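Local coordinates for binding domain (Hc) of Paraclostridial Mosquitocidal Protein 1 (Paraclostridium bifermentans, PDB 6HOX) that probably recognises nerve cells of Anopheles mosquitoes, serving as the receptor-binding part of a botulinum-like neurotoxin whose light chain is delivered into the host cytosol, at residues W94-R99 and D251-P256; R294-N297 and L303-Y306; C383-F388 and G394-A399. All coordinates share one frame; numbering follows the deposited sequence.

Contact 1: W94-R99 and D251-P256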
# COMPACT_ATOMS: atom_id res chain seq x y z
N TRP A 94 4.40 9.30 -2.62
CA TRP A 94 4.02 8.09 -1.93
C TRP A 94 3.92 8.40 -0.45
O TRP A 94 4.82 9.05 0.10
CB TRP A 94 5.06 6.99 -2.18
CG TRP A 94 4.92 6.34 -3.52
CD1 TRP A 94 5.69 6.54 -4.63
CD2 TRP A 94 3.95 5.34 -3.89
NE1 TRP A 94 5.28 5.73 -5.65
CE2 TRP A 94 4.22 4.98 -5.22
CE3 TRP A 94 2.90 4.70 -3.21
CZ2 TRP A 94 3.45 4.03 -5.90
CZ3 TRP A 94 2.16 3.75 -3.87
CH2 TRP A 94 2.43 3.42 -5.20
N ILE A 95 2.84 7.93 0.18
CA ILE A 95 2.60 8.11 1.59
C ILE A 95 2.14 6.79 2.20
O ILE A 95 1.39 6.02 1.59
CB ILE A 95 1.59 9.25 1.85
CG1 ILE A 95 1.72 9.76 3.28
CG2 ILE A 95 0.17 8.83 1.52
CD1 ILE A 95 0.84 10.96 3.59
N ARG A 96 2.63 6.52 3.41
CA ARG A 96 2.15 5.44 4.22
C ARG A 96 1.80 6.00 5.59
O ARG A 96 2.70 6.41 6.34
CB ARG A 96 3.19 4.32 4.30
CG ARG A 96 2.66 3.01 4.87
CD ARG A 96 3.74 1.95 4.93
NE ARG A 96 3.31 0.72 5.57
CZ ARG A 96 4.11 -0.31 5.85
NH1 ARG A 96 5.41 -0.19 5.69
NH2 ARG A 96 3.61 -1.44 6.30
N VAL A 97 0.50 6.06 5.87
CA VAL A 97 -0.06 6.56 7.10
C VAL A 97 -0.54 5.39 7.94
O VAL A 97 -1.28 4.54 7.43
CB VAL A 97 -1.23 7.50 6.81
CG1 VAL A 97 -1.86 8.03 8.08
CG2 VAL A 97 -0.82 8.63 5.87
N PRO A 98 -0.21 5.33 9.26
CA PRO A 98 -0.61 4.20 10.10
C PRO A 98 -2.13 3.97 10.07
O PRO A 98 -2.90 4.91 9.92
CB PRO A 98 -0.12 4.60 11.50
CG PRO A 98 1.07 5.48 11.19
CD PRO A 98 0.60 6.30 10.00
N ARG A 99 -2.53 2.71 10.23
CA ARG A 99 -3.91 2.34 10.27
C ARG A 99 -4.60 3.01 11.45
O ARG A 99 -4.12 2.97 12.58
CB ARG A 99 -4.12 0.83 10.41
CG ARG A 99 -5.54 0.41 10.03
CD ARG A 99 -6.04 -0.71 10.90
NE ARG A 99 -6.21 -0.26 12.27
CZ ARG A 99 -5.62 -0.81 13.31
NH1 ARG A 99 -4.91 -1.92 13.15
NH2 ARG A 99 -5.74 -0.27 14.51
N ASP A 251 3.88 -7.29 -1.21
CA ASP A 251 3.15 -7.65 -0.02
C ASP A 251 1.93 -6.73 0.13
O ASP A 251 1.70 -5.82 -0.66
CB ASP A 251 4.06 -7.67 1.22
CG ASP A 251 4.56 -6.33 1.72
OD1 ASP A 251 3.95 -5.29 1.38
OD2 ASP A 251 5.57 -6.34 2.45
N PHE A 252 1.13 -7.04 1.15
CA PHE A 252 -0.13 -6.42 1.46
C PHE A 252 0.01 -4.89 1.61
O PHE A 252 -0.94 -4.15 1.28
CB PHE A 252 -0.65 -7.05 2.75
CG PHE A 252 -1.99 -6.52 3.20
CD1 PHE A 252 -3.16 -7.06 2.68
CD2 PHE A 252 -2.07 -5.48 4.10
CE1 PHE A 252 -4.39 -6.57 3.08
CE2 PHE A 252 -3.30 -4.99 4.49
CZ PHE A 252 -4.46 -5.54 4.00
N TRP A 253 1.17 -4.45 2.12
CA TRP A 253 1.44 -3.05 2.39
C TRP A 253 1.87 -2.30 1.12
O TRP A 253 1.90 -1.06 1.14
CB TRP A 253 2.52 -2.90 3.46
CG TRP A 253 2.30 -3.66 4.73
CD1 TRP A 253 3.18 -4.54 5.29
CD2 TRP A 253 1.18 -3.57 5.63
NE1 TRP A 253 2.69 -5.01 6.48
CE2 TRP A 253 1.47 -4.43 6.72
CE3 TRP A 253 -0.01 -2.84 5.65
CZ2 TRP A 253 0.58 -4.62 7.79
CZ3 TRP A 253 -0.90 -3.03 6.70
CH2 TRP A 253 -0.60 -3.90 7.75
N GLY A 254 2.28 -3.03 0.07
CA GLY A 254 2.79 -2.44 -1.18
C GLY A 254 4.31 -2.43 -1.30
O GLY A 254 4.85 -1.78 -2.22
N GLU A 255 4.99 -3.15 -0.40
CA GLU A 255 6.44 -3.31 -0.39
C GLU A 255 6.82 -4.60 -1.11
O GLU A 255 5.98 -5.46 -1.34
CB GLU A 255 6.96 -3.24 1.04
CG GLU A 255 6.51 -1.95 1.71
CD GLU A 255 7.37 -1.49 2.88
OE1 GLU A 255 7.97 -2.35 3.54
OE2 GLU A 255 7.41 -0.28 3.12
N PRO A 256 8.07 -4.72 -1.61
CA PRO A 256 8.46 -5.90 -2.38
C PRO A 256 8.25 -7.20 -1.58
O PRO A 256 8.55 -7.25 -0.40
CB PRO A 256 9.93 -5.64 -2.70
CG PRO A 256 10.04 -4.13 -2.67
CD PRO A 256 9.14 -3.71 -1.54
O HOH W 1 7.73 1.39 5.05
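The backbones of the segment carrying Arg-96 and the one carrying Trp-253 stay well apart, 8.7 Å between the CA atoms of these two residues, so side chains alone bridge them. Residues 94-96 belong to strand 89-96 of the N-terminal, concanavalin-like half of the binding domain; 251-256 is a loop of the C-terminal, trefoil-type half, folded from Asp-251 to Gly-254 as a type I beta turn. The contact thus spans the junction of the two subdomains. Arg-96 reaches over with its chain fully extended, CG trans to the backbone N (chi1 -167°), and ends above the indole of Trp-253. NH2 stands over one face of the ring, 3.0 Å from Trp-253 CG, while CZ lies 4.4 Å from the centroid of the five-membered ring, an off-centre cation-pi contact with guanidinium and indole planes 42° apart. Phe-252 CD2 approaches the opposite indole face. The other branch of the guanidinium turns to Glu-255, Arg-96 NH1 lying 3.3 Å from Glu-255 OE2 in a salt bridge that meets the guanidinium obliquely. Arg-96 NE donates to Asn-164 O, Glu-255 OE2 also accepts from Trp-166 NE1, and Trp-253 NE1 donates to Ser-439 O, so each partner has a second tether. The turn is tied by Asp-251 OD1, which accepts from Glu-255 N at 3.0 Å, the donor lying above the carboxylate plane. One water closes the bridge, lying in the guanidinium plane, accepting from Arg-96 NH1 at 2.9 Å and donating to Glu-255 OE2 at 2.6 Å.

Contact 2: R294-N297 and L303-Y306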
# COMPACT_ATOMS: atom_id res chain seq x y z
N ARG A 294 -12.36 -12.73 11.57
CA ARG A 294 -12.22 -12.09 12.88
C ARG A 294 -12.03 -10.59 12.67
O ARG A 294 -11.24 -10.19 11.82
CB ARG A 294 -11.04 -12.69 13.65
CG ARG A 294 -11.15 -14.18 13.94
CD ARG A 294 -9.92 -14.74 14.65
NE ARG A 294 -9.88 -14.30 16.04
CZ ARG A 294 -8.98 -13.48 16.57
NH1 ARG A 294 -7.92 -13.09 15.89
NH2 ARG A 294 -9.17 -13.05 17.80
N THR A 295 -12.77 -9.77 13.45
CA THR A 295 -12.70 -8.32 13.40
C THR A 295 -12.65 -7.76 14.82
O THR A 295 -13.05 -8.42 15.78
CB THR A 295 -13.88 -7.71 12.63
OG1 THR A 295 -15.10 -7.97 13.32
CG2 THR A 295 -14.02 -8.23 11.21
N PHE A 296 -12.13 -6.54 14.95
CA PHE A 296 -12.22 -5.77 16.17
C PHE A 296 -12.81 -4.40 15.86
O PHE A 296 -12.95 -4.00 14.69
CB PHE A 296 -10.87 -5.65 16.88
CG PHE A 296 -9.76 -4.99 16.09
CD1 PHE A 296 -8.98 -5.73 15.21
CD2 PHE A 296 -9.47 -3.65 16.26
CE1 PHE A 296 -7.95 -5.13 14.49
CE2 PHE A 296 -8.46 -3.04 15.53
CZ PHE A 296 -7.70 -3.78 14.65
N ASN A 297 -13.16 -3.69 16.93
CA ASN A 297 -13.80 -2.39 16.85
C ASN A 297 -12.79 -1.32 17.24
O ASN A 297 -12.14 -1.42 18.27
CB ASN A 297 -15.04 -2.34 17.75
CG ASN A 297 -16.27 -2.89 17.07
OD1 ASN A 297 -16.78 -2.30 16.12
ND2 ASN A 297 -16.75 -4.03 17.55
N LEU A 303 -15.38 -1.54 11.98
CA LEU A 303 -14.84 -2.87 12.15
C LEU A 303 -13.53 -3.01 11.36
O LEU A 303 -13.48 -2.72 10.19
CB LEU A 303 -15.86 -3.90 11.65
CG LEU A 303 -16.87 -4.40 12.69
CD1 LEU A 303 -17.80 -3.28 13.13
CD2 LEU A 303 -17.67 -5.56 12.12
N ILE A 304 -12.48 -3.50 12.02
CA ILE A 304 -11.19 -3.71 11.39
C ILE A 304 -10.88 -5.21 11.43
O ILE A 304 -11.07 -5.85 12.46
CB ILE A 304 -10.12 -2.86 12.10
CG1 ILE A 304 -10.52 -1.38 12.09
CG2 ILE A 304 -8.73 -3.11 11.50
CD1 ILE A 304 -9.37 -0.43 12.21
N PRO A 305 -10.40 -5.80 10.31
CA PRO A 305 -10.02 -7.21 10.30
C PRO A 305 -8.71 -7.40 11.04
O PRO A 305 -7.80 -6.56 10.94
CB PRO A 305 -9.82 -7.53 8.81
CG PRO A 305 -9.36 -6.20 8.25
CD PRO A 305 -10.17 -5.16 9.00
N TYR A 306 -8.62 -8.50 11.78
CA TYR A 306 -7.36 -8.94 12.32
C TYR A 306 -6.48 -9.45 11.17
O TYR A 306 -6.98 -10.16 10.30
CB TYR A 306 -7.56 -10.07 13.34
CG TYR A 306 -7.99 -9.62 14.71
CD1 TYR A 306 -7.05 -9.23 15.65
CD2 TYR A 306 -9.33 -9.60 15.07
CE1 TYR A 306 -7.44 -8.80 16.91
CE2 TYR A 306 -9.73 -9.20 16.33
CZ TYR A 306 -8.79 -8.79 17.25
OH TYR A 306 -9.17 -8.36 18.48
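Tyr-306 is sandwiched between Arg-294 and Phe-296, which approach its ring from opposite faces. The guanidinium of Arg-294 lies nearly flat on one face, planes 27° apart, with CZ 4.3 Å from the ring centroid in a cation-pi stack; NH1 sits toward the rim, 3.7 Å from Tyr-306 CG. Over the centre of the other face comes Phe-296 CD1, 3.7 Å from Tyr-306 CZ, making a tilted edge-to-face pair. Phe-296 in turn offers a face to Ile-304, whose CB is 3.9 Å from the phenyl centroid in a CH-pi contact, while CG2 touches Phe-296 CZ at 3.4 Å. The phenyl reaches both neighbours because its CG sits between the backbone N and carbonyl carbon (chi1 60°), which swings the ring across the facing strand. These side chains are placed by a short antiparallel beta hairpin of strands 295-297 and 302-305, in the trefoil-type half of the domain. Phe-296 and Ile-304 form the hydrogen-bonded pair, Phe-296 N to Ile-304 O and Ile-304 N to Phe-296 O, both 2.8 Å. Tyr-306 N donates to Arg-294 O from above the carbonyl plane, continuing the pairing one residue past the strand and bringing Tyr-306 beside Arg-294. Thr-295 and Leu-303 belong to the other face, where Leu-303 CD2 approaches Thr-295 OG1 at 3.7 Å. Further out, Phe-152 of helix 152-155 packs on Ile-304 and Pro-305, and Arg-294 NH1 bonds to His-309 ND1, which probably helps to hold the guanidinium over the Tyr-306 ring. A cation on one face and a polarised C-H edge on the other should both favour the electron-rich ring of Tyr-306, probably making the stack attractive from either side.

Contact 3: C383-F388 and G394-A399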
# COMPACT_ATOMS: atom_id res chain seq x y z
N CYS A 383 -1.30 -11.42 -5.20
CA CYS A 383 -0.94 -12.23 -6.35
C CYS A 383 -1.91 -13.41 -6.48
O CYS A 383 -2.78 -13.60 -5.65
CB CYS A 383 0.50 -12.72 -6.22
SG CYS A 383 0.73 -13.93 -4.89
N GLN A 384 -1.72 -14.20 -7.53
CA GLN A 384 -2.39 -15.48 -7.66
C GLN A 384 -1.33 -16.57 -7.59
O GLN A 384 -0.13 -16.30 -7.73
CB GLN A 384 -3.21 -15.54 -8.94
CG GLN A 384 -4.16 -14.36 -9.11
CD GLN A 384 -3.44 -13.16 -9.67
OE1 GLN A 384 -2.57 -13.30 -10.53
NE2 GLN A 384 -3.80 -11.97 -9.19
N ILE A 385 -1.78 -17.80 -7.34
CA ILE A 385 -0.88 -18.92 -7.17
C ILE A 385 -1.37 -20.06 -8.06
O ILE A 385 -2.50 -20.53 -7.90
CB ILE A 385 -0.75 -19.34 -5.69
CG1 ILE A 385 -0.20 -18.20 -4.83
CG2 ILE A 385 0.09 -20.61 -5.57
CD1 ILE A 385 -0.02 -18.56 -3.37
N ARG A 386 -0.51 -20.45 -9.01
CA ARG A 386 -0.82 -21.46 -9.99
C ARG A 386 -0.21 -22.78 -9.54
O ARG A 386 1.00 -22.86 -9.27
CB ARG A 386 -0.30 -21.06 -11.38
CG ARG A 386 -0.69 -22.04 -12.48
CD ARG A 386 -0.64 -21.45 -13.88
NE ARG A 386 -0.93 -22.42 -14.93
CZ ARG A 386 -0.94 -22.14 -16.24
NH1 ARG A 386 -0.69 -20.91 -16.66
NH2 ARG A 386 -1.23 -23.09 -17.13
N ILE A 387 -1.07 -23.80 -9.50
CA ILE A 387 -0.74 -25.18 -9.16
C ILE A 387 -0.54 -25.94 -10.47
O ILE A 387 -1.45 -25.96 -11.32
CB ILE A 387 -1.87 -25.84 -8.33
CG1 ILE A 387 -2.32 -25.01 -7.12
CG2 ILE A 387 -1.49 -27.26 -7.95
CD1 ILE A 387 -1.23 -24.72 -6.15
N PHE A 388 0.64 -26.56 -10.62
CA PHE A 388 1.00 -27.41 -11.75
C PHE A 388 1.12 -28.83 -11.23
O PHE A 388 2.02 -29.11 -10.45
CB PHE A 388 2.35 -27.04 -12.36
CG PHE A 388 2.35 -25.73 -13.10
CD1 PHE A 388 2.00 -25.68 -14.43
CD2 PHE A 388 2.67 -24.55 -12.44
CE1 PHE A 388 1.97 -24.47 -15.11
CE2 PHE A 388 2.64 -23.35 -13.12
CZ PHE A 388 2.29 -23.31 -14.45
N GLY A 394 -4.48 -25.91 -11.60
CA GLY A 394 -5.48 -24.90 -11.25
C GLY A 394 -4.88 -23.66 -10.61
O GLY A 394 -3.67 -23.53 -10.50
N LEU A 395 -5.75 -22.73 -10.23
CA LEU A 395 -5.38 -21.59 -9.40
C LEU A 395 -5.81 -21.91 -7.98
O LEU A 395 -6.89 -22.48 -7.74
CB LEU A 395 -6.07 -20.31 -9.89
CG LEU A 395 -5.67 -19.82 -11.27
CD1 LEU A 395 -6.47 -18.58 -11.68
CD2 LEU A 395 -4.19 -19.51 -11.33
N LEU A 396 -4.94 -21.56 -7.04
CA LEU A 396 -5.22 -21.74 -5.64
C LEU A 396 -6.40 -20.84 -5.26
O LEU A 396 -6.39 -19.62 -5.53
CB LEU A 396 -3.98 -21.43 -4.81
CG LEU A 396 -4.16 -21.63 -3.31
CD1 LEU A 396 -4.24 -23.11 -2.97
CD2 LEU A 396 -3.05 -20.94 -2.55
N SER A 397 -7.41 -21.46 -4.66
CA SER A 397 -8.59 -20.77 -4.20
C SER A 397 -9.07 -21.40 -2.88
O SER A 397 -8.42 -22.28 -2.32
CB SER A 397 -9.65 -20.78 -5.25
OG SER A 397 -10.63 -19.79 -4.96
N ILE A 398 -10.18 -20.87 -2.36
CA ILE A 398 -10.88 -21.40 -1.20
C ILE A 398 -12.19 -22.00 -1.71
O ILE A 398 -12.81 -21.42 -2.61
CB ILE A 398 -11.11 -20.33 -0.12
CG1 ILE A 398 -11.65 -19.03 -0.70
CG2 ILE A 398 -9.83 -20.10 0.68
CD1 ILE A 398 -12.22 -18.07 0.32
N ALA A 399 -12.54 -23.17 -1.17
CA ALA A 399 -13.70 -23.95 -1.65
C ALA A 399 -14.98 -23.37 -1.04
O ALA A 399 -15.19 -23.48 0.18
CB ALA A 399 -13.50 -25.40 -1.31
O HOH W 2 -4.64 -18.02 -7.06
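Ile-385 and Leu-396 lie side by side and point the same way, their CB atoms 3.9 Å apart. Farther out along the two side chains, Ile-385 CD1 meets Leu-396 CD2, also at 3.9 Å. The leucine reaches this neighbour with CG trans to its backbone N (chi1 -179°), and Met-265 of strand 263-267 touches both residues. Ile-387 joins them more loosely: its CD1 is 4.5 Å from Leu-396 CB, whereas Ile-387 CB rests 3.6 Å from Gly-394 O, on the residue paired with it. Leu-395 projects to the other face together with Arg-386 and turns its CD2 back over the facing strand, 4.1 Å from Arg-386 CA. Strands 384-388 and 394-398 form an antiparallel beta hairpin of the trefoil-type C-terminal half, flanked by strands 369-373 and 409-415. Ile-387 and Gly-394 make the hydrogen-bonded pair, Arg-386 and Leu-395 the non-hydrogen-bonded one. Past the Arg-386 and Leu-395 pair, Leu-396 N donates almost straight to Ile-385 O at 2.8 Å. The strands then splay, with their short axes 125° apart in direction, and a water stands in for the return bond between the same two residues: it accepts from Ile-385 N at 2.9 Å and lies 2.8 Å from Leu-396 O. That carbonyl also receives the indole N-H of Trp-435.

From the N terminus, the chain first passes 94-99, which lies on strand 89-96, and returns at 251-256, so contact 1 closes a long loop of 151 residues that holds much of the concanavalin-like subdomain and runs into the trefoil-type one. Contacts 2 and 3 follow as two local hairpins, each closing over five residues; the three loops come in series, neither nesting nor crossing. Contact 2 nevertheless meets contact 1 in space: Arg-99 packs on Ile-304 and Phe-296, bringing the 294-306 hairpin against the N-terminal half. Contact 3 stands apart within the C-terminal half, its nearest atoms about 8 Å from contact 1 and about 12 Å from contact 2.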